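Local coordinates for protein amino Transferase (Eubacterium rectale, PDB 3ELE) that probably catalyses pyridoxal-5'-phosphate-dependent transfer of amino groups between amino acids and keto acids, as other class I and II aminotransferases do, at residues A[96-101]-A[263-269]; A[222-226]-A[309-313]; A[313-317]-A[328-332]. One frame throughout, in Å; residues are numbered along the deposited sequence.

Interaction 1: residues A[96-101]-A[263-269]; sequences HFNADN and PDEVYDK
Asn101 reaches across to Asp264 and ties together two loops that flank a pair of antiparallel strands. From CB, the first torsion (chi1 -73°) sets CG anti to the carbonyl carbon and directs it across, to within 3.6 Å of Asp264 OD1; rotation about CB-CG then parts the two branches of the amide. The OD1 branch turns back on its own segment, where a lone pair in the carbonyl plane accepts the backbone N-H of Asn98 at 3.0 Å from that N. The ND2 branch goes across, donating to Asp264 OD1 at 2.8 Å and also to the carbonyl of Val262. A flip of the amide would probably cost these bonds, since OD1 would face an acceptor and ND2 a donor. The amide and carboxylate planes stand 51° apart, and ND2 meets the carboxylate from above its plane. A water donates to Asp264 OD1 and to Asn98 OD1, adding a water-mediated link.

On one side of this centre, Lys269 NZ donates to the backbone oxygen of Asp100 at 2.7 Å, arriving well above the carbonyl plane, while the Asp100 carboxylate pairs with Arg82. On the other, His96 NE2 donates to Glu265 OE2 at 2.6 Å; the oxygen lies in the imidazole plane, but NE2 comes from above the carboxylate plane, the two flat groups being nearly perpendicular (82°). Beneath the polar atoms, Phe97 CE1 packs edge-on against Pro263 CB at 4.1 Å.

Pro263 to Val266 form a type I turn, and backbone bonding between Asn101 and Val262 continues the pairing of strands 102-105 and 258-261. Such a pair, with one antiparallel strand set into an otherwise parallel run, belongs to the mixed seven-stranded sheet of the large domain in fold type I pyridoxal-phosphate enzymes.

Interaction 2: residues A[222-226]-A[309-313]; sequences EIVYD and YKENR
A salt-bridge network of Asp226, Lys310 and Arg313 closes the outer end of the contact between the loop 222-226 and helix 306-323. The carboxylate divides its oxygens: OD1 lies 3.4 Å from Lys310 NZ, which is also paired with Asp314, while OD2 takes Arg313 NH2 at 3.3 Å. A bend in the arginine chain at chi3 (57°) turns the guanidinium toward Asp226. OD2 lies close to the guanidinium plane, and NH2 meets it on the syn side, tilted from the carboxylate plane; NH1 adds a weak bond to the same oxygen.

Inward of the charges, Tyr225 CB and CG lie over one face of the Arg313 guanidinium, with CB 3.5 Å from NH1. The ring slides past Lys310, its CD1 3.6 Å from Lys310 CB, and at its far end OH touches Tyr309 CB while bonding to the carbonyl of Ala333. The loop follows strand 213-217, which ends at Asp217 of the cofactor pocket, so the contact fastens a loop of the large sheet to a helix of the C-terminal part. Shortening Arg313 to alanine is likely to leave Asp226 with Lys310 as its one cationic partner in this network, remove the group packed against Tyr225 CB and lose the bond to the Pro330 carbonyl. Deeper still, Ile223, at the centre of an inverse gamma turn, sets CD1 3.5 Å from Tyr309 CE2; the Ile223 side chain is about 10 Å from the bound pyridoxal phosphate.

Interaction 3: residues A[313-317]-A[328-332]; sequences RDLLY and FKPDG
The guanidinium of Arg313 has Lys329 CE centred over one face, 3.9 Å above the plane, and Tyr225 on the opposite face. Its edge is given to oxygens: NH1 donates to the backbone oxygen of Pro330 at 3.1 Å, nearly straight (164°) and in the carbonyl plane, while NE and NH2 together grip Asp314 OD1, side-on and slightly tilted from the guanidinium plane. Held from both directions, the flat group is probably restrained from turning. The ring of Tyr317 carries the same lysine on one face, Lys329 CG sitting over the centre and CB making a CH-pi contact 4.2 Å from the centroid. With Lys329 extended beyond CG, its methylenes run over the ring and on to the arginine, bringing NZ within 4.4 Å of Arg313 NH2. Asp314, which also pairs with Lys310 through OD2, probably offsets part of this like charge. Pro330 CG packs on Arg313 CD at 3.7 Å.

Segment 328-332 lies in the connection between strands 327-328 and 335-339 of a small antiparallel sheet. Helix 306-323 lies beside it, setting Arg313, Leu316 and Tyr317 on Met336 and turning Leu315 and Leu316 toward helix 379-396.

In the fold
Interactions 2 and 3 are neighbours, their centres 8 Å apart; both use helix 306-323, share Arg313, and are joined by a probable backbone hydrogen bond from Tyr225 to Asp331. Interaction 1 lies far off, its centre 32 Å from that of interaction 2 and 36 Å from that of interaction 3, and on the opposite side of the chain's centre from the latter. Along the chain, 222-226 falls between the two segments of interaction 1, whereas interaction 3 follows entirely after it. One contact thus secures an edge of the large seven-stranded sheet; the others fasten a loop leaving that sheet to helix 306-323 and the small antiparallel sheet.

Interaction 1: residues A[96-101]-A[263-269]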
loop_
_atom_site.group_PDB
_atom_site.type_symbol
_atom_site.label_atom_id
_atom_site.label_comp_id
_atom_site.label_asym_id
_atom_site.label_seq_id
_atom_site.Cartn_x
_atom_site.Cartn_y
_atom_site.Cartn_z
ATOM N N HIS A 96 -25.070 1.554 -13.239
ATOM C CA HIS A 96 -25.832 0.604 -12.392
ATOM C C HIS A 96 -24.908 -0.271 -11.530
ATOM O O HIS A 96 -25.137 -1.484 -11.369
ATOM C CB HIS A 96 -26.766 -0.266 -13.271
ATOM C CG HIS A 96 -26.052 -0.983 -14.374
ATOM N ND1 HIS A 96 -25.847 -0.410 -15.610
ATOM C CD2 HIS A 96 -25.456 -2.200 -14.415
ATOM C CE1 HIS A 96 -25.171 -1.252 -16.373
ATOM N NE2 HIS A 96 -24.913 -2.341 -15.668
ATOM N N PHE A 97 -23.889 0.364 -10.942
ATOM C CA PHE A 97 -22.941 -0.339 -10.079
ATOM C C PHE A 97 -23.561 -0.651 -8.712
ATOM O O PHE A 97 -24.527 -0.018 -8.285
ATOM C CB PHE A 97 -21.666 0.493 -9.812
ATOM C CG PHE A 97 -20.962 0.946 -11.045
ATOM C CD1 PHE A 97 -20.460 0.012 -11.942
ATOM C CD2 PHE A 97 -20.771 2.308 -11.308
ATOM C CE1 PHE A 97 -19.812 0.412 -13.083
ATOM C CE2 PHE A 97 -20.101 2.724 -12.453
ATOM C CZ PHE A 97 -19.622 1.767 -13.339
ATOM N N ASN A 98 -22.993 -1.658 -8.053
ATOM C CA ASN A 98 -23.326 -1.993 -6.664
ATOM C C ASN A 98 -22.012 -2.001 -5.876
ATOM O O ASN A 98 -20.946 -1.842 -6.464
ATOM C CB ASN A 98 -24.140 -3.304 -6.579
ATOM C CG ASN A 98 -23.395 -4.509 -7.104
ATOM O OD1 ASN A 98 -22.237 -4.756 -6.752
ATOM N ND2 ASN A 98 -24.076 -5.304 -7.922
ATOM N N ALA A 99 -22.087 -2.194 -4.562
ATOM C CA ALA A 99 -20.888 -2.226 -3.690
ATOM C C ALA A 99 -19.793 -3.192 -4.210
ATOM O O ALA A 99 -18.592 -2.865 -4.210
ATOM C CB ALA A 99 -21.285 -2.617 -2.266
ATOM N N ASP A 100 -20.217 -4.351 -4.709
ATOM C CA ASP A 100 -19.288 -5.386 -5.188
ATOM C C ASP A 100 -18.543 -5.088 -6.498
ATOM O O ASP A 100 -17.740 -5.906 -6.928
ATOM C CB ASP A 100 -19.996 -6.753 -5.269
ATOM C CG ASP A 100 -20.447 -7.259 -3.911
ATOM O OD1 ASP A 100 -19.837 -6.890 -2.886
ATOM O OD2 ASP A 100 -21.413 -8.045 -3.864
ATOM N N ASN A 101 -18.838 -3.959 -7.147
ATOM C CA ASN A 101 -18.090 -3.506 -8.309
ATOM C C ASN A 101 -16.836 -2.704 -7.869
ATOM O O ASN A 101 -16.001 -2.394 -8.718
ATOM C CB ASN A 101 -18.982 -2.633 -9.234
ATOM C CG ASN A 101 -20.017 -3.439 -10.007
ATOM O OD1 ASN A 101 -21.212 -3.266 -9.820
ATOM N ND2 ASN A 101 -19.559 -4.316 -10.872
ATOM N N PRO A 263 -16.602 -3.071 -13.536
ATOM C CA PRO A 263 -18.007 -3.236 -13.996
ATOM C C PRO A 263 -18.440 -4.684 -14.220
ATOM O O PRO A 263 -17.600 -5.542 -14.462
ATOM C CB PRO A 263 -18.036 -2.473 -15.340
ATOM C CG PRO A 263 -16.862 -1.575 -15.295
ATOM C CD PRO A 263 -15.829 -2.276 -14.504
ATOM N N ASP A 264 -19.743 -4.932 -14.143
ATOM C CA ASP A 264 -20.301 -6.248 -14.433
ATOM C C ASP A 264 -20.142 -6.613 -15.914
ATOM O O ASP A 264 -20.009 -7.791 -16.224
ATOM C CB ASP A 264 -21.791 -6.361 -14.017
ATOM C CG ASP A 264 -21.995 -6.509 -12.508
ATOM O OD1 ASP A 264 -21.025 -6.485 -11.715
ATOM O OD2 ASP A 264 -23.171 -6.660 -12.109
ATOM N N GLU A 265 -20.078 -5.608 -16.799
ATOM C CA GLU A 265 -20.000 -5.819 -18.252
ATOM C C GLU A 265 -18.628 -6.200 -18.781
ATOM O O GLU A 265 -18.491 -6.402 -19.973
ATOM C CB GLU A 265 -20.574 -4.623 -19.045
ATOM C CG GLU A 265 -22.086 -4.393 -18.836
ATOM C CD GLU A 265 -22.445 -3.881 -17.451
ATOM O OE1 GLU A 265 -21.623 -3.177 -16.834
ATOM O OE2 GLU A 265 -23.547 -4.178 -16.971
ATOM N N VAL A 266 -17.609 -6.289 -17.925
ATOM C CA VAL A 266 -16.310 -6.839 -18.331
ATOM C C VAL A 266 -16.551 -8.310 -18.702
ATOM O O VAL A 266 -17.539 -8.902 -18.231
ATOM C CB VAL A 266 -15.198 -6.712 -17.251
ATOM C CG1 VAL A 266 -14.839 -5.252 -17.032
ATOM C CG2 VAL A 266 -15.588 -7.386 -15.924
ATOM N N TYR A 267 -15.671 -8.868 -19.543
ATOM C CA TYR A 267 -15.759 -10.254 -20.075
ATOM C C TYR A 267 -16.185 -11.306 -19.021
ATOM O O TYR A 267 -16.982 -12.191 -19.318
ATOM C CB TYR A 267 -14.415 -10.670 -20.768
ATOM C CG TYR A 267 -13.339 -11.035 -19.766
ATOM C CD1 TYR A 267 -12.749 -10.048 -18.933
ATOM C CD2 TYR A 267 -12.992 -12.366 -19.543
ATOM C CE1 TYR A 267 -11.813 -10.395 -17.950
ATOM C CE2 TYR A 267 -12.054 -12.711 -18.567
ATOM C CZ TYR A 267 -11.465 -11.711 -17.776
ATOM O OH TYR A 267 -10.533 -12.035 -16.817
ATOM N N ASP A 268 -15.653 -11.174 -17.799
ATOM C CA ASP A 268 -15.939 -12.074 -16.669
ATOM C C ASP A 268 -15.606 -11.300 -15.368
ATOM O O ASP A 268 -14.468 -11.310 -14.913
ATOM C CB ASP A 268 -15.119 -13.385 -16.816
ATOM C CG ASP A 268 -15.547 -14.488 -15.843
ATOM O OD1 ASP A 268 -16.035 -14.218 -14.724
ATOM O OD2 ASP A 268 -15.382 -15.667 -16.218
ATOM N N LYS A 269 -16.604 -10.605 -14.813
ATOM C CA LYS A 269 -16.438 -9.803 -13.590
ATOM C C LYS A 269 -15.926 -10.600 -12.417
ATOM O O LYS A 269 -14.991 -10.166 -11.762
ATOM C CB LYS A 269 -17.735 -9.067 -13.216
ATOM C CG LYS A 269 -17.589 -8.045 -12.082
ATOM C CD LYS A 269 -17.924 -8.597 -10.708
ATOM C CE LYS A 269 -17.601 -7.608 -9.639
ATOM N NZ LYS A 269 -17.856 -8.208 -8.303
HETATM O O HOH W 1 -21.379 -6.486 -8.597
#

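Interaction 2: residues A[222-226]-A[309-313]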
loop_
_atom_site.group_PDB
_atom_site.type_symbol
_atom_site.label_atom_id
_atom_site.label_comp_id
_atom_site.label_asym_id
_atom_site.label_seq_id
_atom_site.Cartn_x
_atom_site.Cartn_y
_atom_site.Cartn_z
ATOM N N GLU A 222 -12.814 15.542 -11.408
ATOM C CA GLU A 222 -13.561 16.734 -10.962
ATOM C C GLU A 222 -12.801 18.053 -11.164
ATOM O O GLU A 222 -13.399 19.111 -10.997
ATOM C CB GLU A 222 -14.042 16.619 -9.514
ATOM C CG GLU A 222 -15.018 15.462 -9.250
ATOM C CD GLU A 222 -14.362 14.104 -9.196
ATOM O OE1 GLU A 222 -13.169 14.027 -8.794
ATOM O OE2 GLU A 222 -15.039 13.112 -9.570
ATOM N N ILE A 223 -11.501 17.987 -11.494
ATOM C CA ILE A 223 -10.680 19.165 -11.795
ATOM C C ILE A 223 -10.821 19.404 -13.298
ATOM O O ILE A 223 -9.951 19.065 -14.090
ATOM C CB ILE A 223 -9.190 19.019 -11.335
ATOM C CG1 ILE A 223 -9.143 18.642 -9.833
ATOM C CG2 ILE A 223 -8.391 20.316 -11.648
ATOM C CD1 ILE A 223 -7.887 19.090 -9.086
ATOM N N VAL A 224 -11.977 19.952 -13.660
ATOM C CA VAL A 224 -12.337 20.253 -15.056
ATOM C C VAL A 224 -13.068 21.603 -15.044
ATOM O O VAL A 224 -13.754 21.922 -14.067
ATOM C CB VAL A 224 -13.149 19.089 -15.719
ATOM C CG1 VAL A 224 -14.455 18.815 -14.973
ATOM C CG2 VAL A 224 -13.409 19.377 -17.216
ATOM N N TYR A 225 -12.923 22.373 -16.129
ATOM C CA TYR A 225 -13.403 23.763 -16.203
ATOM C C TYR A 225 -14.378 24.026 -17.335
ATOM O O TYR A 225 -14.440 23.255 -18.291
ATOM C CB TYR A 225 -12.196 24.701 -16.394
ATOM C CG TYR A 225 -10.999 24.348 -15.536
ATOM C CD1 TYR A 225 -11.065 24.456 -14.148
ATOM C CD2 TYR A 225 -9.798 23.878 -16.114
ATOM C CE1 TYR A 225 -9.971 24.129 -13.335
ATOM C CE2 TYR A 225 -8.687 23.556 -15.310
ATOM C CZ TYR A 225 -8.782 23.682 -13.911
ATOM O OH TYR A 225 -7.718 23.336 -13.090
ATOM N N ASP A 226 -15.102 25.141 -17.206
ATOM C CA ASP A 226 -16.039 25.689 -18.222
ATOM C C ASP A 226 -17.184 24.754 -18.651
ATOM O O ASP A 226 -17.644 24.811 -19.805
ATOM C CB ASP A 226 -15.265 26.149 -19.488
ATOM C CG ASP A 226 -14.145 27.141 -19.195
ATOM O OD1 ASP A 226 -14.255 27.929 -18.229
ATOM O OD2 ASP A 226 -13.165 27.139 -19.982
ATOM N N TYR A 309 -8.213 26.907 -8.901
ATOM C CA TYR A 309 -7.355 26.393 -9.964
ATOM C C TYR A 309 -7.673 27.004 -11.339
ATOM O O TYR A 309 -6.748 27.215 -12.154
ATOM C CB TYR A 309 -7.459 24.860 -10.077
ATOM C CG TYR A 309 -6.917 24.027 -8.915
ATOM C CD1 TYR A 309 -5.664 24.292 -8.351
ATOM C CD2 TYR A 309 -7.606 22.883 -8.471
ATOM C CE1 TYR A 309 -5.138 23.491 -7.330
ATOM C CE2 TYR A 309 -7.073 22.049 -7.452
ATOM C CZ TYR A 309 -5.842 22.364 -6.886
ATOM O OH TYR A 309 -5.307 21.573 -5.890
ATOM N N LYS A 310 -8.966 27.214 -11.617
ATOM C CA LYS A 310 -9.429 27.823 -12.888
ATOM C C LYS A 310 -8.878 29.236 -13.003
ATOM O O LYS A 310 -8.394 29.610 -14.062
ATOM C CB LYS A 310 -10.955 27.893 -12.984
ATOM C CG LYS A 310 -11.524 28.385 -14.349
ATOM C CD LYS A 310 -12.886 29.029 -14.137
ATOM C CE LYS A 310 -13.587 29.384 -15.439
ATOM N NZ LYS A 310 -12.841 30.332 -16.354
ATOM N N GLU A 311 -8.985 30.010 -11.925
ATOM C CA GLU A 311 -8.459 31.389 -11.880
ATOM C C GLU A 311 -6.961 31.433 -12.193
ATOM O O GLU A 311 -6.526 32.293 -12.953
ATOM C CB GLU A 311 -8.777 32.074 -10.550
ATOM C CG GLU A 311 -10.238 32.478 -10.422
ATOM C CD GLU A 311 -10.555 33.303 -9.167
ATOM O OE1 GLU A 311 -9.694 33.413 -8.254
ATOM O OE2 GLU A 311 -11.686 33.857 -9.106
ATOM N N ASN A 312 -6.198 30.486 -11.637
ATOM C CA ASN A 312 -4.759 30.351 -11.947
ATOM C C ASN A 312 -4.513 29.997 -13.418
ATOM O O ASN A 312 -3.615 30.573 -14.023
ATOM C CB ASN A 312 -4.044 29.335 -11.025
ATOM C CG ASN A 312 -3.789 29.878 -9.603
ATOM O OD1 ASN A 312 -4.154 31.001 -9.256
ATOM N ND2 ASN A 312 -3.163 29.052 -8.778
ATOM N N ARG A 313 -5.318 29.078 -13.978
ATOM C CA ARG A 313 -5.222 28.695 -15.400
ATOM C C ARG A 313 -5.368 29.916 -16.289
ATOM O O ARG A 313 -4.518 30.165 -17.123
ATOM C CB ARG A 313 -6.304 27.682 -15.818
ATOM C CG ARG A 313 -6.151 27.148 -17.270
ATOM C CD ARG A 313 -7.444 26.527 -17.820
ATOM N NE ARG A 313 -8.557 27.473 -17.779
ATOM C CZ ARG A 313 -9.790 27.255 -18.244
ATOM N NH1 ARG A 313 -10.115 26.127 -18.848
ATOM N NH2 ARG A 313 -10.715 28.201 -18.129
#

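Interaction 3: residues A[313-317]-A[328-332]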
loop_
_atom_site.group_PDB
_atom_site.type_symbol
_atom_site.label_atom_id
_atom_site.label_comp_id
_atom_site.label_asym_id
_atom_site.label_seq_id
_atom_site.Cartn_x
_atom_site.Cartn_y
_atom_site.Cartn_z
ATOM N N ARG A 313 -5.318 29.078 -13.978
ATOM C CA ARG A 313 -5.222 28.695 -15.400
ATOM C C ARG A 313 -5.368 29.916 -16.289
ATOM O O ARG A 313 -4.518 30.165 -17.123
ATOM C CB ARG A 313 -6.304 27.682 -15.818
ATOM C CG ARG A 313 -6.151 27.148 -17.270
ATOM C CD ARG A 313 -7.444 26.527 -17.820
ATOM N NE ARG A 313 -8.557 27.473 -17.779
ATOM C CZ ARG A 313 -9.790 27.255 -18.244
ATOM N NH1 ARG A 313 -10.115 26.127 -18.848
ATOM N NH2 ARG A 313 -10.715 28.201 -18.129
ATOM N N ASP A 314 -6.449 30.664 -16.082
ATOM C CA ASP A 314 -6.769 31.858 -16.874
ATOM C C ASP A 314 -5.709 32.957 -16.761
ATOM O O ASP A 314 -5.354 33.590 -17.747
ATOM C CB ASP A 314 -8.148 32.415 -16.465
ATOM C CG ASP A 314 -9.289 31.457 -16.764
ATOM O OD1 ASP A 314 -9.076 30.520 -17.530
ATOM O OD2 ASP A 314 -10.412 31.647 -16.258
ATOM N N LEU A 315 -5.189 33.147 -15.555
ATOM C CA LEU A 315 -4.154 34.154 -15.307
ATOM C C LEU A 315 -2.867 33.761 -16.068
ATOM O O LEU A 315 -2.353 34.545 -16.846
ATOM C CB LEU A 315 -3.909 34.283 -13.801
ATOM C CG LEU A 315 -3.100 35.452 -13.252
ATOM C CD1 LEU A 315 -3.850 36.786 -13.492
ATOM C CD2 LEU A 315 -2.904 35.244 -11.744
ATOM N N LEU A 316 -2.412 32.521 -15.899
ATOM C CA LEU A 316 -1.202 32.020 -16.584
ATOM C C LEU A 316 -1.358 31.994 -18.115
ATOM O O LEU A 316 -0.444 32.396 -18.847
ATOM C CB LEU A 316 -0.836 30.610 -16.068
ATOM C CG LEU A 316 0.519 30.008 -16.436
ATOM C CD1 LEU A 316 1.649 30.887 -15.854
ATOM C CD2 LEU A 316 0.610 28.586 -15.927
ATOM N N TYR A 317 -2.513 31.521 -18.592
ATOM C CA TYR A 317 -2.788 31.451 -20.032
ATOM C C TYR A 317 -2.816 32.848 -20.668
ATOM O O TYR A 317 -2.196 33.057 -21.720
ATOM C CB TYR A 317 -4.108 30.707 -20.317
ATOM C CG TYR A 317 -4.438 30.582 -21.792
ATOM C CD1 TYR A 317 -3.780 29.643 -22.593
ATOM C CD2 TYR A 317 -5.400 31.404 -22.397
ATOM C CE1 TYR A 317 -4.065 29.511 -23.940
ATOM C CE2 TYR A 317 -5.686 31.283 -23.771
ATOM C CZ TYR A 317 -5.013 30.320 -24.536
ATOM O OH TYR A 317 -5.279 30.173 -25.896
ATOM N N PHE A 328 -1.271 25.459 -24.958
ATOM C CA PHE A 328 -2.473 24.659 -25.227
ATOM C C PHE A 328 -3.406 25.003 -24.054
ATOM O O PHE A 328 -3.004 24.830 -22.890
ATOM C CB PHE A 328 -2.122 23.163 -25.286
ATOM C CG PHE A 328 -3.311 22.245 -25.225
ATOM C CD1 PHE A 328 -4.308 22.306 -26.200
ATOM C CD2 PHE A 328 -3.425 21.295 -24.202
ATOM C CE1 PHE A 328 -5.416 21.444 -26.143
ATOM C CE2 PHE A 328 -4.525 20.430 -24.141
ATOM C CZ PHE A 328 -5.520 20.506 -25.112
ATOM N N LYS A 329 -4.615 25.501 -24.337
ATOM C CA LYS A 329 -5.553 25.863 -23.251
ATOM C C LYS A 329 -6.110 24.564 -22.663
ATOM O O LYS A 329 -6.834 23.866 -23.348
ATOM C CB LYS A 329 -6.688 26.787 -23.712
ATOM C CG LYS A 329 -7.504 27.365 -22.523
ATOM C CD LYS A 329 -8.455 28.487 -22.926
ATOM C CE LYS A 329 -9.142 29.102 -21.672
ATOM N NZ LYS A 329 -10.043 30.296 -21.919
ATOM N N PRO A 330 -5.773 24.238 -21.395
ATOM C CA PRO A 330 -6.240 22.957 -20.850
ATOM C C PRO A 330 -7.679 23.021 -20.357
ATOM O O PRO A 330 -8.071 24.038 -19.783
ATOM C CB PRO A 330 -5.296 22.732 -19.665
ATOM C CG PRO A 330 -4.967 24.087 -19.190
ATOM C CD PRO A 330 -5.011 24.996 -20.380
ATOM N N ASP A 331 -8.441 21.940 -20.563
ATOM C CA ASP A 331 -9.824 21.825 -20.063
ATOM C C ASP A 331 -9.913 21.203 -18.656
ATOM O O ASP A 331 -10.970 21.293 -18.008
ATOM C CB ASP A 331 -10.678 21.013 -21.039
ATOM C CG ASP A 331 -10.906 21.736 -22.357
ATOM O OD1 ASP A 331 -11.106 22.970 -22.341
ATOM O OD2 ASP A 331 -10.889 21.072 -23.407
ATOM N N GLY A 332 -8.826 20.586 -18.185
ATOM C CA GLY A 332 -8.816 19.949 -16.870
ATOM C C GLY A 332 -7.431 19.742 -16.298
ATOM O O GLY A 332 -6.439 20.087 -16.941
#